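Side-chain contact in NIPSNAP domain protein (Burkholderia xenovorans, PDB 5K9F), which is of unknown function but belongs to the NIPSNAP family, of the dimeric alpha-beta barrel clan, and holds oxamic acid in a pocket in the crystal: residues Ser24-Leu29 / Asn57-Leu62. Numbering follows the deposited sequence. Where two conformers were deposited one is given.
Sequences STFLSL and NRVIQL
The ring of Phe26 meets Val59 obliquely, its CE1 lying 4.2 Å from Val59 CG2. The side chain of Phe26 also packs on Leu18, Tyr48 and Met94, and bound oxamic acid touches it as well, so this aromatic belongs both to the hydrophobic layer over the sheet and to the lining of the ligand pocket. Its CG stands anti to the backbone N (chi1 -179°), which carries the ring out from helix 23-33 to meet Val59. The valine's other methyl, CG1, is taken by Leu27, whose CD2 approaches to 4.1 Å as the two side chains pass each other in opposite directions. In the conformer described, Val59 thus meets two consecutive helix residues with one methyl each. Leu27 also packs on Tyr48 and Phe50 of strand 45-51. No hydrogen bond joins the two segments. Val59 itself is held in the sheet by backbone bonding to Tyr16, another residue of the oxamic acid pocket. Helix 23-33 packs here on the four-stranded antiparallel sheet, as expected of the dimeric alpha-beta barrel clan. Being buried and wholly apolar, the contact rests on hydrophobic and dispersion forces, and through Phe26 it gives the pocket a nonpolar surface beside a polar ligand.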
loop_
_atom_site.group_PDB
_atom_site.type_symbol
_atom_site.label_atom_id
_atom_site.label_comp_id
_atom_site.label_asym_id
_atom_site.label_seq_id
_atom_site.Cartn_x
_atom_site.Cartn_y
_atom_site.Cartn_z
ATOM N N SER A 24 14.756 4.923 20.551
ATOM C CA SER A 24 15.574 4.666 21.733
ATOM C C SER A 24 14.910 5.207 22.996
ATOM O O SER A 24 14.999 4.580 24.062
ATOM C CB SER A 24 16.974 5.251 21.553
ATOM O OG SER A 24 16.937 6.658 21.466
ATOM N N THR A 25 14.226 6.348 22.901
ATOM C CA THR A 25 13.504 6.878 24.056
ATOM C C THR A 25 12.377 5.940 24.470
ATOM O O THR A 25 12.191 5.663 25.666
ATOM C CB THR A 25 12.945 8.265 23.730
ATOM O OG1 THR A 25 14.023 9.162 23.444
ATOM C CG2 THR A 25 12.146 8.816 24.900
ATOM N N PHE A 26 11.622 5.436 23.491
ATOM C CA PHE A 26 10.528 4.516 23.786
ATOM C C PHE A 26 11.048 3.243 24.440
ATOM O O PHE A 26 10.502 2.783 25.451
ATOM C CB PHE A 26 9.755 4.187 22.503
ATOM C CG PHE A 26 8.594 3.254 22.719
ATOM C CD1 PHE A 26 8.771 1.877 22.663
ATOM C CD2 PHE A 26 7.326 3.754 22.981
ATOM C CE1 PHE A 26 7.720 1.019 22.876
ATOM C CE2 PHE A 26 6.260 2.901 23.186
ATOM C CZ PHE A 26 6.456 1.526 23.138
ATOM N N LEU A 27 12.101 2.652 23.870
ATOM C CA LEU A 27 12.597 1.382 24.394
ATOM C C LEU A 27 13.150 1.541 25.805
ATOM O O LEU A 27 12.982 0.650 26.639
ATOM C CB LEU A 27 13.665 0.798 23.466
ATOM C CG LEU A 27 13.117 0.285 22.130
ATOM C CD1 LEU A 27 14.273 -0.184 21.251
ATOM C CD2 LEU A 27 12.091 -0.830 22.345
ATOM N N SER A 28 13.820 2.660 26.083
ATOM C CA SER A 28 14.326 2.898 27.431
ATOM C C SER A 28 13.190 3.071 28.429
ATOM O O SER A 28 13.244 2.525 29.540
ATOM C CB SER A 28 15.233 4.127 27.440
ATOM O OG SER A 28 16.430 3.864 26.739
ATOM N N LEU A 29 12.168 3.841 28.059
ATOM C CA LEU A 29 11.034 4.065 28.950
ATOM C C LEU A 29 10.253 2.777 29.175
ATOM O O LEU A 29 9.849 2.478 30.308
ATOM C CB LEU A 29 10.133 5.151 28.364
ATOM C CG LEU A 29 8.954 5.652 29.193
ATOM C CD1 LEU A 29 9.412 6.295 30.490
ATOM C CD2 LEU A 29 8.160 6.642 28.353
ATOM N N ASN A 57 11.766 3.484 12.454
ATOM C CA ASN A 57 10.990 3.893 13.625
ATOM C C ASN A 57 9.851 2.930 13.942
ATOM O O ASN A 57 8.833 3.339 14.506
ATOM C CB ASN A 57 10.447 5.315 13.457
ATOM C CG ASN A 57 11.532 6.283 13.078
ATOM O OD1 ASN A 57 12.475 6.481 13.840
ATOM N ND2 ASN A 57 11.435 6.873 11.884
ATOM N N ARG A 58 10.006 1.653 13.598
ATOM C CA ARG A 58 9.057 0.627 13.994
ATOM C C ARG A 58 9.594 -0.145 15.174
ATOM O O ARG A 58 10.787 -0.462 15.232
ATOM C CB ARG A 58 8.800 -0.381 12.872
ATOM C CG ARG A 58 7.951 0.131 11.733
ATOM C CD ARG A 58 7.755 -0.996 10.722
ATOM N NE ARG A 58 9.004 -1.323 10.023
ATOM C CZ ARG A 58 9.295 -2.515 9.513
ATOM N NH1 ARG A 58 8.440 -3.531 9.625
ATOM N NH2 ARG A 58 10.454 -2.692 8.875
ATOM N N VAL A 59 8.719 -0.469 16.121
ATOM C CA VAL A 59 9.021 -1.490 17.116
ATOM C C VAL A 59 8.057 -2.647 16.904
ATOM O O VAL A 59 6.850 -2.441 16.725
ATOM C CB VAL A 59 8.973 -0.954 18.559
ATOM C CG1 VAL A 59 10.161 -0.018 18.812
ATOM C CG2 VAL A 59 7.660 -0.248 18.855
ATOM N N ILE A 60 8.601 -3.857 16.903
ATOM C CA ILE A 60 7.901 -5.067 16.508
ATOM C C ILE A 60 8.009 -6.055 17.652
ATOM O O ILE A 60 9.118 -6.333 18.128
ATOM C CB ILE A 60 8.502 -5.646 15.216
ATOM C CG1 ILE A 60 8.295 -4.654 14.065
ATOM C CG2 ILE A 60 7.876 -6.978 14.879
ATOM C CD1 ILE A 60 9.092 -5.043 12.837
ATOM N N GLN A 61 6.865 -6.573 18.114
ATOM C CA GLN A 61 6.897 -7.506 19.229
ATOM C C GLN A 61 6.125 -8.770 18.891
ATOM O O GLN A 61 5.096 -8.726 18.220
ATOM C CB GLN A 61 6.342 -6.877 20.518
ATOM C CG GLN A 61 5.016 -6.200 20.391
ATOM C CD GLN A 61 4.750 -5.271 21.552
ATOM O OE1 GLN A 61 4.217 -5.684 22.574
ATOM N NE2 GLN A 61 5.134 -4.005 21.402
ATOM N N LEU A 62 6.641 -9.904 19.350
ATOM C CA LEU A 62 5.968 -11.181 19.185
ATOM C C LEU A 62 5.670 -11.759 20.558
ATOM O O LEU A 62 6.554 -11.826 21.414
ATOM C CB LEU A 62 6.807 -12.166 18.367
ATOM C CG LEU A 62 6.839 -11.846 16.868
ATOM C CD1 LEU A 62 7.920 -10.830 16.544
ATOM C CD2 LEU A 62 7.025 -13.120 16.062
#